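Local atomic coordinates of lectin 2 (Agrocybe aegerita, PDB entry 4TQJ), a protein that binds carbohydrates as a fungal lectin, specifically recognising N-acetylglucosamine at the non-reducing ends of glycans. Residues Ala19-Phe24 against Cys396-Leu401; Leu38-Ala43 against Thr379-Phe384. The protein carries 1 engineered substitution. One frame throughout, in Å; residues are numbered along the deposited sequence.

Contact 1 of 2, residues Ala19-Phe24 against Cys396-Leu401; sequences ADIVGF and CWMANL
Two torsional choices fit D20 and M398 to the strands they face: chi1 of -52° sets D20 CG anti to its own carbonyl carbon, while M398 CG takes the same anti position and the chain then bends at chi2 and chi3, both -58°. They sit in the Velcro closure of a beta-propeller, where the C-terminal strand 395-399 pairs antiparallel with strand 20-25 and completes the first blade. Backbone bonds link D20 with A399 and V22 with W397, two in each pair; V22 N to W397 O, at 2.8 Å, is nearly straight. Just past the D20-A399 pair, L401 N donates to the anti lone pair of D20 OD2 over 2.9 Å, and L401 CD1 packs 3.6 Å from D20 CB. The other carboxylate oxygen, OD1, is held by N34 N, which leaves the buried group gripped at both oxygens. On the opposite face of the sheet the folded M398 chain brings SD to 3.8 Å from I21 CG1 and CE to 3.7 Å from A19 CB, in a layer covered by F341 and V343 of strand 339-343. W397 NE1 bonds to R61 O, and W397 CD1 meets F24 CE2 edge to edge at 4.0 Å.

Contact 2 of 2, residues Leu38-Ala43 against Thr379-Phe384; sequences LQPFLA and TNDFSF
D381 meets P40 where the loop after strand 376-379, the outer strand of the last propeller blade, passes the run leading into strand 41-44, the outer strand of the first. The loop opens with an ST turn, in which T379 OG1 accepts from D381 N at 3.1 Å, and which overlaps a type II beta turn from N380 to S383. Within the latter F382 takes the third position with a positive phi of 74°. Followed outward, the D381 side chain crosses the proline ring at about a right angle. Its CB lies 4.1 Å from P40 CG; CG, set anti to the carbonyl carbon by a chi1 of -53°, comes to 3.5 Å from the same P40 CG. At the tip the two oxygens divide: OD1 remains 3.9 Å from P40 CG, whereas OD2 reaches P40 CD at 3.0 Å, a close approach to a methylene that the adjoining tertiary amide nitrogen may polarise slightly. Apolar packing flanks this pair. P40 CB stands 4.3 Å from F382 CZ, and the F382 ring also meets W389 and lies on V30 of the first blade. At the other end of the interface, L38 and T379 cross at about a right angle, their methyls L38 CD2 and T379 CG2 touching at 3.7 Å.

Both contacts join the N-terminal part of the chain to its C-terminal part and reach the same four-stranded blade, with centres about 11 Å apart. Contact 1 is core: it adds the innermost strand to that blade, and its backbone ladder is flanked by mostly buried side chains. Contact 2 lies at the surface, its centre about 21 Å from the centre of the chain, against about 12 Å for that of contact 1, and spans the first and last blades through van der Waals touches of side chains; none of the assigned hydrogen bonds joins 38-43 to 379-384. They meet where I21 CG2 packs 3.6 Å from F382 CE1, joining the sheet of one to the turn of the other.

Contact 1 of 2, residues Ala19-Phe24 against Cys396-Leu401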
loop_
_atom_site.group_PDB
_atom_site.type_symbol
_atom_site.label_atom_id
_atom_site.label_comp_id
_atom_site.label_asym_id
_atom_site.label_seq_id
_atom_site.Cartn_x
_atom_site.Cartn_y
_atom_site.Cartn_z
ATOM N N ALA A 19 3.889 4.546 6.828
ATOM C CA ALA A 19 4.435 5.712 6.140
ATOM C C ALA A 19 5.672 5.382 5.301
ATOM O O ALA A 19 6.553 4.639 5.736
ATOM C CB ALA A 19 4.737 6.866 7.134
ATOM N N ASP A 20 5.734 5.954 4.100
ATOM C CA ASP A 20 6.918 5.854 3.250
ATOM C C ASP A 20 7.795 7.104 3.346
ATOM O O ASP A 20 7.328 8.161 3.741
ATOM C CB ASP A 20 6.496 5.667 1.780
ATOM C CG ASP A 20 5.515 4.534 1.592
ATOM O OD1 ASP A 20 5.912 3.369 1.766
ATOM O OD2 ASP A 20 4.334 4.812 1.281
ATOM N N ILE A 21 9.064 6.986 2.970
ATOM C CA ILE A 21 9.965 8.141 2.937
ATOM C C ILE A 21 9.997 8.681 1.527
ATOM O O ILE A 21 10.185 7.924 0.581
ATOM C CB ILE A 21 11.408 7.758 3.274
ATOM C CG1 ILE A 21 11.485 7.116 4.659
ATOM C CG2 ILE A 21 12.327 8.988 3.200
ATOM C CD1 ILE A 21 12.830 6.519 4.944
ATOM N N VAL A 22 9.802 9.983 1.380
ATOM C CA VAL A 22 9.978 10.615 0.077
ATOM C C VAL A 22 11.022 11.709 0.237
ATOM O O VAL A 22 10.848 12.638 1.030
ATOM C CB VAL A 22 8.654 11.159 -0.482
ATOM C CG1 VAL A 22 8.885 11.994 -1.739
ATOM C CG2 VAL A 22 7.685 10.009 -0.754
ATOM N N GLY A 23 12.130 11.563 -0.479
ATOM C CA GLY A 23 13.202 12.526 -0.402
ATOM C C GLY A 23 13.414 13.246 -1.718
ATOM O O GLY A 23 13.542 12.608 -2.769
ATOM N N PHE A 24 13.431 14.573 -1.678
ATOM C CA PHE A 24 13.897 15.337 -2.822
ATOM C C PHE A 24 15.389 15.552 -2.630
ATOM O O PHE A 24 15.810 16.528 -2.021
ATOM C CB PHE A 24 13.157 16.663 -2.939
ATOM C CG PHE A 24 11.697 16.504 -3.246
ATOM C CD1 PHE A 24 11.244 16.516 -4.563
ATOM C CD2 PHE A 24 10.786 16.298 -2.225
ATOM C CE1 PHE A 24 9.893 16.359 -4.852
ATOM C CE2 PHE A 24 9.439 16.139 -2.497
ATOM C CZ PHE A 24 8.988 16.166 -3.810
ATOM N N CYS A 396 12.850 16.365 2.694
ATOM C CA CYS A 396 12.375 15.012 2.976
ATOM C C CYS A 396 11.054 15.051 3.693
ATOM O O CYS A 396 10.846 15.864 4.598
ATOM C CB CYS A 396 13.344 14.263 3.879
ATOM S SG CYS A 396 14.835 13.796 3.099
ATOM N N TRP A 397 10.172 14.145 3.310
ATOM C CA TRP A 397 8.875 14.037 3.935
ATOM C C TRP A 397 8.587 12.564 4.212
ATOM O O TRP A 397 9.097 11.675 3.517
ATOM C CB TRP A 397 7.782 14.525 2.984
ATOM C CG TRP A 397 7.854 15.946 2.471
ATOM C CD1 TRP A 397 7.938 16.337 1.159
ATOM C CD2 TRP A 397 7.769 17.155 3.240
ATOM N NE1 TRP A 397 7.926 17.705 1.069
ATOM C CE2 TRP A 397 7.824 18.233 2.330
ATOM C CE3 TRP A 397 7.658 17.432 4.609
ATOM C CZ2 TRP A 397 7.779 19.561 2.744
ATOM C CZ3 TRP A 397 7.616 18.749 5.020
ATOM C CH2 TRP A 397 7.679 19.799 4.092
ATOM N N MET A 398 7.756 12.305 5.211
ATOM C CA MET A 398 7.058 11.031 5.282
ATOM C C MET A 398 5.729 11.216 4.545
ATOM O O MET A 398 5.145 12.296 4.594
ATOM C CB MET A 398 6.816 10.606 6.734
ATOM C CG MET A 398 8.091 10.486 7.572
ATOM S SD MET A 398 9.304 9.311 6.915
ATOM C CE MET A 398 8.360 7.788 6.866
ATOM N N ALA A 399 5.271 10.174 3.851
ATOM C CA ALA A 399 3.990 10.206 3.144
ATOM C C ALA A 399 3.495 8.786 2.888
ATOM O O ALA A 399 4.287 7.862 2.820
ATOM C CB ALA A 399 4.124 10.956 1.827
ATOM N N ASN A 400 2.183 8.612 2.768
ATOM C CA ASN A 400 1.638 7.316 2.380
ATOM C C ASN A 400 1.451 7.285 0.868
ATOM O O ASN A 400 0.489 7.831 0.322
ATOM C CB ASN A 400 0.325 7.020 3.106
ATOM C CG ASN A 400 0.441 7.198 4.616
ATOM O OD1 ASN A 400 0.228 8.289 5.139
ATOM N ND2 ASN A 400 0.778 6.126 5.317
ATOM N N LEU A 401 2.400 6.668 0.186
ATOM C CA LEU A 401 2.347 6.602 -1.263
ATOM C C LEU A 401 1.084 5.902 -1.734
ATOM O O LEU A 401 0.508 6.270 -2.745
ATOM C CB LEU A 401 3.591 5.903 -1.789
ATOM C CG LEU A 401 4.803 6.794 -1.531
ATOM C CD1 LEU A 401 6.088 6.063 -1.824
ATOM C CD2 LEU A 401 4.679 8.042 -2.389
#

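Contact 2 of 2, residues Leu38-Ala43 against Thr379-Phe384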
loop_
_atom_site.group_PDB
_atom_site.type_symbol
_atom_site.label_atom_id
_atom_site.label_comp_id
_atom_site.label_asym_id
_atom_site.label_seq_id
_atom_site.Cartn_x
_atom_site.Cartn_y
_atom_site.Cartn_z
ATOM N N LEU A 38 14.159 -2.185 2.827
ATOM C CA LEU A 38 14.121 -0.758 2.536
ATOM C C LEU A 38 15.343 -0.381 1.723
ATOM O O LEU A 38 16.471 -0.564 2.171
ATOM C CB LEU A 38 14.066 0.071 3.818
ATOM C CG LEU A 38 14.180 1.590 3.624
ATOM C CD1 LEU A 38 12.997 2.123 2.827
ATOM C CD2 LEU A 38 14.305 2.320 4.961
ATOM N N GLN A 39 15.114 0.128 0.522
ATOM C CA GLN A 39 16.204 0.550 -0.343
ATOM C C GLN A 39 15.804 1.808 -1.113
ATOM O O GLN A 39 14.767 1.842 -1.757
ATOM C CB GLN A 39 16.601 -0.573 -1.301
ATOM C CG GLN A 39 17.200 -1.815 -0.623
ATOM C CD GLN A 39 18.452 -1.526 0.211
ATOM O OE1 GLN A 39 19.066 -0.458 0.099
ATOM N NE2 GLN A 39 18.833 -2.487 1.056
ATOM N N PRO A 40 16.632 2.850 -1.040
ATOM C CA PRO A 40 16.296 4.113 -1.702
ATOM C C PRO A 40 16.197 3.876 -3.204
ATOM O O PRO A 40 17.057 3.203 -3.763
ATOM C CB PRO A 40 17.504 4.997 -1.391
ATOM C CG PRO A 40 18.645 4.032 -1.243
ATOM C CD PRO A 40 18.033 2.812 -0.585
ATOM N N PHE A 41 15.154 4.405 -3.834
ATOM C CA PHE A 41 14.930 4.213 -5.258
ATOM C C PHE A 41 14.864 5.563 -5.963
ATOM O O PHE A 41 13.967 6.365 -5.706
ATOM C CB PHE A 41 13.636 3.422 -5.471
ATOM C CG PHE A 41 13.237 3.275 -6.908
ATOM C CD1 PHE A 41 11.967 3.654 -7.327
ATOM C CD2 PHE A 41 14.118 2.743 -7.841
ATOM C CE1 PHE A 41 11.584 3.508 -8.657
ATOM C CE2 PHE A 41 13.746 2.602 -9.175
ATOM C CZ PHE A 41 12.483 2.987 -9.582
ATOM N N LEU A 42 15.817 5.824 -6.851
ATOM C CA LEU A 42 15.800 7.072 -7.607
ATOM C C LEU A 42 14.673 7.049 -8.635
ATOM O O LEU A 42 14.854 6.560 -9.748
ATOM C CB LEU A 42 17.139 7.310 -8.291
ATOM C CG LEU A 42 17.271 8.627 -9.061
ATOM C CD1 LEU A 42 17.028 9.808 -8.136
ATOM C CD2 LEU A 42 18.649 8.735 -9.715
ATOM N N ALA A 43 13.513 7.586 -8.260
ATOM C CA ALA A 43 12.313 7.448 -9.083
ATOM C C ALA A 43 12.163 8.479 -10.212
ATOM O O ALA A 43 11.541 8.179 -11.232
ATOM C CB ALA A 43 11.058 7.431 -8.199
ATOM N N THR A 379 18.681 2.060 8.267
ATOM C CA THR A 379 19.489 2.212 7.044
ATOM C C THR A 379 20.485 3.389 7.108
ATOM O O THR A 379 20.276 4.350 7.848
ATOM C CB THR A 379 18.600 2.366 5.784
ATOM O OG1 THR A 379 19.427 2.512 4.624
ATOM C CG2 THR A 379 17.697 3.582 5.904
ATOM N N ASN A 380 21.573 3.301 6.343
ATOM C CA ASN A 380 22.508 4.420 6.211
ATOM C C ASN A 380 21.924 5.518 5.342
ATOM O O ASN A 380 22.338 6.668 5.420
ATOM C CB ASN A 380 23.843 3.976 5.601
ATOM C CG ASN A 380 24.678 3.141 6.549
ATOM O OD1 ASN A 380 24.673 3.357 7.761
ATOM N ND2 ASN A 380 25.408 2.178 5.996
ATOM N N ASP A 381 20.960 5.155 4.506
ATOM C CA ASP A 381 20.370 6.096 3.559
ATOM C C ASP A 381 19.493 7.143 4.260
ATOM O O ASP A 381 18.979 6.904 5.355
ATOM C CB ASP A 381 19.554 5.329 2.507
ATOM C CG ASP A 381 20.363 4.222 1.826
ATOM O OD1 ASP A 381 21.508 4.481 1.387
ATOM O OD2 ASP A 381 19.858 3.082 1.741
ATOM N N PHE A 382 19.343 8.292 3.608
ATOM C CA PHE A 382 18.564 9.441 4.084
ATOM C C PHE A 382 19.209 10.244 5.211
ATOM O O PHE A 382 18.771 11.357 5.502
ATOM C CB PHE A 382 17.115 9.062 4.431
ATOM C CG PHE A 382 16.353 8.489 3.272
ATOM C CD1 PHE A 382 15.942 9.301 2.228
ATOM C CD2 PHE A 382 16.072 7.140 3.217
ATOM C CE1 PHE A 382 15.253 8.777 1.156
ATOM C CE2 PHE A 382 15.384 6.610 2.147
ATOM C CZ PHE A 382 14.970 7.430 1.122
ATOM N N SER A 383 20.243 9.688 5.831
ATOM C CA SER A 383 20.989 10.413 6.865
ATOM C C SER A 383 21.704 11.636 6.284
ATOM O O SER A 383 21.975 11.703 5.085
ATOM C CB SER A 383 22.001 9.496 7.546
ATOM O OG SER A 383 23.005 9.099 6.628
ATOM N N PHE A 384 22.000 12.602 7.148
ATOM C CA PHE A 384 22.681 13.828 6.745
ATOM C C PHE A 384 23.932 13.541 5.915
ATOM O O PHE A 384 24.160 14.172 4.882
ATOM C CB PHE A 384 23.029 14.671 7.973
ATOM C CG PHE A 384 23.783 15.923 7.652
ATOM C CD1 PHE A 384 23.171 16.967 6.977
ATOM C CD2 PHE A 384 25.103 16.069 8.039
ATOM C CE1 PHE A 384 23.878 18.132 6.675
ATOM C CE2 PHE A 384 25.809 17.224 7.746
ATOM C CZ PHE A 384 25.200 18.255 7.065
#